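Local coordinates for choline binding protein PCPA (Streptococcus pneumoniae, PDB 4CP6) that probably attaches to choline on the pneumococcal surface, displays a leucine-rich repeat domain there, and serves as a vaccine antigen, at residues Y94-I100 / A117-D123; S102-I107 / G125-I131. Where two conformers were deposited one is given. Residue numbers count along the deposited sequence, not the author numbering.

How the interactions relate
Both contacts join the same two neighbouring coils of the leucine-rich repeat solenoid. In interaction 1 the strands 97-100 and 119-122 pair in parallel within one sheet; a few residues further along each coil, interaction 2 pairs the turns and the two-residue strands 106-107 and 130-131, which belong to another sheet. Interaction 1 is the more regular and somewhat more buried, with backbone bonds along both strands and isoleucines on the inward face. Interaction 2 carries more surface chemistry: lysines, a glutamate and a glutamine outside, waters between the coils. Their apolar sides meet in the solenoid interior, where Phe-122 CE2 lies 3.6 Å from Leu-128 CD2 and Ile-100 CD1 4.0 Å from Ile-107 CD1.

Interaction 1: Y94-I100 / A117-D123; sequences YPSSITI and AKTIIFD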
loop_
_atom_site.group_PDB
_atom_site.type_symbol
_atom_site.label_atom_id
_atom_site.label_comp_id
_atom_site.label_asym_id
_atom_site.label_seq_id
_atom_site.Cartn_x
_atom_site.Cartn_y
_atom_site.Cartn_z
ATOM N N TYR A 94 15.615 -22.933 10.692
ATOM C CA TYR A 94 15.572 -22.143 9.467
ATOM C C TYR A 94 16.919 -21.458 9.284
ATOM O O TYR A 94 17.500 -20.996 10.254
ATOM C CB TYR A 94 14.418 -21.093 9.542
ATOM C CG TYR A 94 14.039 -20.573 8.178
ATOM C CD1 TYR A 94 14.723 -19.500 7.608
ATOM C CD2 TYR A 94 13.030 -21.183 7.429
ATOM C CE1 TYR A 94 14.455 -19.089 6.302
ATOM C CE2 TYR A 94 12.714 -20.739 6.142
ATOM C CZ TYR A 94 13.419 -19.674 5.592
ATOM O OH TYR A 94 13.133 -19.213 4.329
ATOM N N PRO A 95 17.426 -21.380 8.039
ATOM C CA PRO A 95 18.730 -20.750 7.811
ATOM C C PRO A 95 18.776 -19.252 8.090
ATOM O O PRO A 95 17.754 -18.572 8.089
ATOM C CB PRO A 95 19.025 -21.033 6.332
ATOM C CG PRO A 95 17.780 -21.480 5.729
ATOM C CD PRO A 95 16.875 -21.972 6.812
ATOM N N SER A 96 19.995 -18.722 8.281
ATOM C CA SER A 96 20.163 -17.281 8.529
ATOM C C SER A 96 20.197 -16.477 7.216
ATOM O O SER A 96 19.984 -15.258 7.221
ATOM C CB SER A 96 21.472 -17.067 9.265
ATOM O OG SER A 96 22.524 -17.673 8.534
ATOM N N SER A 97 20.530 -17.138 6.116
ATOM C CA SER A 97 20.592 -16.524 4.786
ATOM C C SER A 97 20.364 -17.614 3.774
ATOM O O SER A 97 20.618 -18.790 4.074
ATOM C CB SER A 97 21.945 -15.851 4.540
ATOM O OG SER A 97 22.971 -16.817 4.363
ATOM N N ILE A 98 19.863 -17.262 2.589
ATOM C CA ILE A 98 19.625 -18.231 1.544
ATOM C C ILE A 98 20.235 -17.692 0.279
ATOM O O ILE A 98 20.001 -16.513 -0.055
ATOM C CB ILE A 98 18.125 -18.602 1.353
ATOM C CG1 ILE A 98 17.554 -19.288 2.637
ATOM C CG2 ILE A 98 17.950 -19.494 0.104
ATOM C CD1 ILE A 98 16.039 -19.506 2.642
ATOM N N THR A 99 21.022 -18.527 -0.414
ATOM C CA THR A 99 21.631 -18.194 -1.694
ATOM C C THR A 99 20.826 -18.857 -2.796
ATOM O O THR A 99 20.515 -20.059 -2.715
ATOM C CB THR A 99 23.106 -18.595 -1.705
ATOM O OG1 THR A 99 23.795 -17.777 -0.765
ATOM C CG2 THR A 99 23.750 -18.447 -3.084
ATOM N N ILE A 100 20.447 -18.055 -3.820
ATOM C CA ILE A 100 19.643 -18.515 -4.930
ATOM C C ILE A 100 20.542 -18.710 -6.138
ATOM O O ILE A 100 21.181 -17.750 -6.571
ATOM C CB ILE A 100 18.532 -17.479 -5.210
ATOM C CG1 ILE A 100 17.653 -17.301 -3.937
ATOM C CG2 ILE A 100 17.718 -17.862 -6.444
ATOM C CD1 ILE A 100 16.381 -16.410 -4.092
ATOM N N ALA A 117 15.302 -15.725 6.979
ATOM C CA ALA A 117 16.592 -15.339 6.413
ATOM C C ALA A 117 16.726 -13.798 6.462
ATOM O O ALA A 117 15.801 -13.049 6.082
ATOM C CB ALA A 117 16.697 -15.827 4.977
ATOM N N LYS A 118 17.864 -13.325 6.962
ATOM C CA LYS A 118 18.111 -11.886 7.058
ATOM C C LYS A 118 18.531 -11.337 5.705
ATOM O O LYS A 118 18.353 -10.145 5.419
ATOM C CB LYS A 118 19.194 -11.582 8.102
ATOM C CG LYS A 118 18.922 -12.179 9.486
ATOM C CD LYS A 118 17.909 -11.405 10.288
ATOM C CE LYS A 118 17.421 -12.165 11.499
ATOM N NZ LYS A 118 16.296 -13.084 11.164
ATOM N N THR A 119 19.105 -12.189 4.879
ATOM C CA THR A 119 19.441 -11.819 3.523
ATOM C C THR A 119 19.193 -12.952 2.555
ATOM O O THR A 119 19.166 -14.129 2.935
ATOM C CB THR A 119 20.837 -11.234 3.387
ATOM O OG1 THR A 119 20.916 -10.609 2.082
ATOM C CG2 THR A 119 21.934 -12.268 3.623
ATOM N N ILE A 120 18.955 -12.576 1.306
ATOM C CA ILE A 120 18.788 -13.447 0.164
ATOM C C ILE A 120 19.858 -12.998 -0.777
ATOM O O ILE A 120 19.902 -11.799 -1.132
ATOM C CB ILE A 120 17.392 -13.293 -0.487
ATOM C CG1 ILE A 120 16.264 -13.667 0.475
ATOM C CG2 ILE A 120 17.294 -14.054 -1.811
ATOM C CD1 ILE A 120 16.166 -15.134 0.826
ATOM N N ILE A 121 20.761 -13.915 -1.132
ATOM C CA ILE A 121 21.888 -13.607 -1.990
ATOM C C ILE A 121 21.687 -14.259 -3.334
ATOM O O ILE A 121 21.353 -15.449 -3.409
ATOM C CB ILE A 121 23.193 -14.123 -1.320
ATOM C CG1 ILE A 121 23.384 -13.514 0.091
ATOM C CG2 ILE A 121 24.431 -13.902 -2.232
ATOM C CD1 ILE A 121 24.109 -14.412 1.042
ATOM N N PHE A 122 21.930 -13.515 -4.410
ATOM C CA PHE A 122 21.840 -14.099 -5.738
ATOM C C PHE A 122 23.222 -14.425 -6.255
ATOM O O PHE A 122 24.125 -13.577 -6.213
ATOM C CB PHE A 122 21.144 -13.143 -6.730
ATOM C CG PHE A 122 19.691 -12.985 -6.383
ATOM C CD1 PHE A 122 19.277 -11.999 -5.494
ATOM C CD2 PHE A 122 18.733 -13.835 -6.924
ATOM C CE1 PHE A 122 17.945 -11.917 -5.090
ATOM C CE2 PHE A 122 17.392 -13.712 -6.568
ATOM C CZ PHE A 122 17.003 -12.754 -5.644
ATOM N N ASP A 123 23.385 -15.644 -6.789
ATOM C CA ASP A 123 24.642 -16.000 -7.441
ATOM C C ASP A 123 24.719 -15.148 -8.694
ATOM O O ASP A 123 23.684 -14.743 -9.241
ATOM C CB ASP A 123 24.649 -17.480 -7.874
ATOM C CG ASP A 123 24.975 -18.489 -6.795
ATOM O OD1 ASP A 123 25.553 -18.097 -5.765
ATOM O OD2 ASP A 123 24.729 -19.692 -7.020
HETATM O O HOH W 1 21.124 -16.163 -9.064
#
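Two successive coils of the leucine-rich repeat solenoid lie side by side as parallel strands, 97-100 and 119-122, their axes 4.6 Å apart at 21°. The contact starts at Tyr-94, whose ring comes against Ala-117 (CE1 to N 3.5 Å) while its hydroxyl is hydrogen-bonded to Phe-81 O. Ser-96 O accepts from Lys-118 N at 2.9 Å. From Ile-98 on, the bonding is regular parallel sheet: Ile-98 N gives to Thr-119 O (3.2 Å) and Ile-98 O receives from Ile-121 N (2.9 Å). Thr-99 shares a face with Ile-121, and its backbone hydrogen-bonds on the other side to Phe-58 and Ile-60. Ile-100 repeats the pattern with N to Ile-121 O at 2.8 Å, and its CD1 packs on Ile-120 CG2 (3.4 Å) and Phe-122 CE2 (3.8 Å), filling the repeat interior. At the strand end Ile-100 O accepts from Asp-123 N (3.1 Å), and water 1 bridges Ile-100 O (3.0 Å) and Asp-123 O (2.9 Å).

Interaction 2: S102-I107 / G125-I131; sequences SSIKKI and GSQLEKI
Run two loops in the same direction, each ending in a short strand, so that Lys-106 pairs with Lys-130 and Ile-107 with Ile-131 in parallel, CA to CA 5.0 and 4.9 Å. The entries differ (psi -29° at Ser-102, 141° at Ser-126, after Gly-125 with phi 72°); from Ile-104 and Leu-128 on they match: phi/psi -69/117 and -60/117, then -100/-24 and -106/-35, then beta. Ser-126, chi1 t, forms an ST turn, OG accepting from Leu-128 N at 3.0 Å, so that amide is satisfied. Ile-104 O, 3.1 Å from Leu-128 N but at a poor angle, has water 2 at 2.9 Å instead, the water also 2.7 Å from Ser-126 OG. Ser-102 O accepts from Gln-127 N (3.1 Å). Lys-105 O takes Glu-129 N at 2.9 Å and, weakly, Lys-130 N at 3.4 Å; Ile-107 N gives to Lys-130 O at 3.0 Å. Lys-105 NZ makes a long salt bridge to Glu-129 OE1 (4.0 Å), and water 3 accepts from Lys-106 NZ (2.8 Å) and Lys-130 NZ (2.9 Å). Inward, Leu-128 (t, p) sets CD1 3.9 Å from Ile-107 CG1. Such in-register stacking of turns is typical of a BspA-type leucine-rich repeat solenoid.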
loop_
_atom_site.group_PDB
_atom_site.type_symbol
_atom_site.label_atom_id
_atom_site.label_comp_id
_atom_site.label_asym_id
_atom_site.label_seq_id
_atom_site.Cartn_x
_atom_site.Cartn_y
_atom_site.Cartn_z
ATOM N N SER A 102 21.772 -19.321 -10.131
ATOM C CA SER A 102 21.358 -18.651 -11.360
ATOM C C SER A 102 20.210 -19.337 -12.093
ATOM O O SER A 102 19.425 -18.655 -12.738
ATOM C CB SER A 102 22.544 -18.433 -12.297
ATOM O OG SER A 102 23.130 -19.663 -12.681
ATOM N N SER A 103 20.069 -20.671 -11.965
ATOM C CA SER A 103 19.018 -21.422 -12.637
ATOM C C SER A 103 17.580 -21.040 -12.230
ATOM O O SER A 103 16.654 -21.355 -12.964
ATOM C CB SER A 103 19.233 -22.924 -12.435
ATOM O OG SER A 103 19.161 -23.316 -11.075
ATOM N N ILE A 104 17.396 -20.423 -11.044
ATOM C CA ILE A 104 16.014 -20.075 -10.634
ATOM C C ILE A 104 15.445 -18.955 -11.521
ATOM O O ILE A 104 15.979 -17.845 -11.506
ATOM C CB ILE A 104 15.948 -19.696 -9.147
ATOM C CG1 ILE A 104 16.461 -20.835 -8.227
ATOM C CG2 ILE A 104 14.516 -19.222 -8.734
ATOM C CD1 ILE A 104 15.635 -22.194 -8.276
ATOM N N LYS A 105 14.387 -19.250 -12.264
ATOM C CA LYS A 105 13.723 -18.272 -13.119
ATOM C C LYS A 105 12.449 -17.703 -12.479
ATOM O O LYS A 105 12.004 -16.636 -12.882
ATOM C CB LYS A 105 13.377 -18.903 -14.472
ATOM C CG LYS A 105 13.050 -17.832 -15.523
ATOM C CD LYS A 105 13.081 -18.391 -16.935
ATOM C CE LYS A 105 12.649 -17.351 -17.942
ATOM N NZ LYS A 105 12.991 -17.743 -19.338
ATOM N N LYS A 106 11.823 -18.428 -11.546
ATOM C CA LYS A 106 10.590 -17.963 -10.928
ATOM C C LYS A 106 10.558 -18.351 -9.484
ATOM O O LYS A 106 10.938 -19.473 -9.139
ATOM C CB LYS A 106 9.382 -18.580 -11.651
ATOM C CG LYS A 106 8.035 -18.087 -11.130
ATOM C CD LYS A 106 6.930 -18.153 -12.166
ATOM C CE LYS A 106 6.469 -19.557 -12.451
ATOM N NZ LYS A 106 5.207 -19.585 -13.246
ATOM N N ILE A 107 10.074 -17.462 -8.640
ATOM C CA ILE A 107 9.753 -17.719 -7.239
ATOM C C ILE A 107 8.232 -17.692 -7.202
ATOM O O ILE A 107 7.611 -16.653 -7.478
ATOM C CB ILE A 107 10.390 -16.720 -6.260
ATOM C CG1 ILE A 107 11.935 -16.892 -6.260
ATOM C CG2 ILE A 107 9.798 -16.965 -4.846
ATOM C CD1 ILE A 107 12.724 -15.717 -5.584
ATOM N N GLY A 125 24.851 -13.906 -12.487
ATOM C CA GLY A 125 24.114 -14.332 -13.666
ATOM C C GLY A 125 22.722 -14.861 -13.385
ATOM O O GLY A 125 22.230 -15.723 -14.120
ATOM N N SER A 126 22.049 -14.311 -12.351
ATOM C CA SER A 126 20.682 -14.758 -12.057
ATOM C C SER A 126 19.775 -14.720 -13.287
ATOM O O SER A 126 19.812 -13.781 -14.106
ATOM C CB SER A 126 20.073 -13.908 -10.945
ATOM O OG SER A 126 18.720 -14.290 -10.738
ATOM N N GLN A 127 18.926 -15.717 -13.401
ATOM C CA GLN A 127 17.928 -15.814 -14.440
ATOM C C GLN A 127 16.531 -15.477 -13.886
ATOM O O GLN A 127 15.550 -15.660 -14.596
ATOM C CB GLN A 127 17.928 -17.225 -15.029
ATOM C CG GLN A 127 19.283 -17.569 -15.663
ATOM C CD GLN A 127 19.359 -19.026 -16.003
ATOM O OE1 GLN A 127 20.339 -19.716 -15.689
ATOM N NE2 GLN A 127 18.340 -19.526 -16.656
ATOM N N LEU A 128 16.461 -14.984 -12.641
ATOM C CA LEU A 128 15.178 -14.715 -11.982
ATOM C C LEU A 128 14.363 -13.685 -12.773
ATOM O O LEU A 128 14.802 -12.539 -12.883
ATOM C CB LEU A 128 15.380 -14.262 -10.541
ATOM C CG LEU A 128 14.079 -13.983 -9.780
ATOM C CD1 LEU A 128 13.280 -15.286 -9.532
ATOM C CD2 LEU A 128 14.362 -13.264 -8.507
ATOM N N GLU A 129 13.197 -14.071 -13.277
ATOM C CA GLU A 129 12.352 -13.177 -14.071
ATOM C C GLU A 129 11.121 -12.704 -13.293
ATOM O O GLU A 129 10.666 -11.566 -13.530
ATOM C CB GLU A 129 11.923 -13.918 -15.349
ATOM C CG GLU A 129 11.040 -13.130 -16.305
ATOM C CD GLU A 129 10.619 -13.929 -17.520
ATOM O OE1 GLU A 129 11.485 -14.184 -18.387
ATOM O OE2 GLU A 129 9.437 -14.333 -17.585
ATOM N N LYS A 130 10.553 -13.576 -12.433
ATOM C CA LYS A 130 9.307 -13.235 -11.743
ATOM C C LYS A 130 9.375 -13.637 -10.276
ATOM O O LYS A 130 9.790 -14.757 -9.971
ATOM C CB LYS A 130 8.104 -14.008 -12.368
ATOM C CG LYS A 130 7.779 -13.697 -13.835
ATOM C CD LYS A 130 6.543 -14.507 -14.313
ATOM C CE LYS A 130 6.185 -14.192 -15.755
ATOM N NZ LYS A 130 4.971 -14.962 -16.193
ATOM N N ILE A 131 8.950 -12.733 -9.390
ATOM C CA ILE A 131 8.726 -13.002 -7.982
ATOM C C ILE A 131 7.200 -12.890 -7.877
ATOM O O ILE A 131 6.649 -11.791 -8.051
ATOM C CB ILE A 131 9.440 -11.983 -7.056
ATOM C CG1 ILE A 131 10.960 -12.124 -7.150
ATOM C CG2 ILE A 131 8.960 -12.165 -5.593
ATOM C CD1 ILE A 131 11.718 -10.988 -6.403
HETATM O O HOH W 2 18.197 -16.870 -9.992
HETATM O O HOH W 3 5.244 -17.779 -15.410
#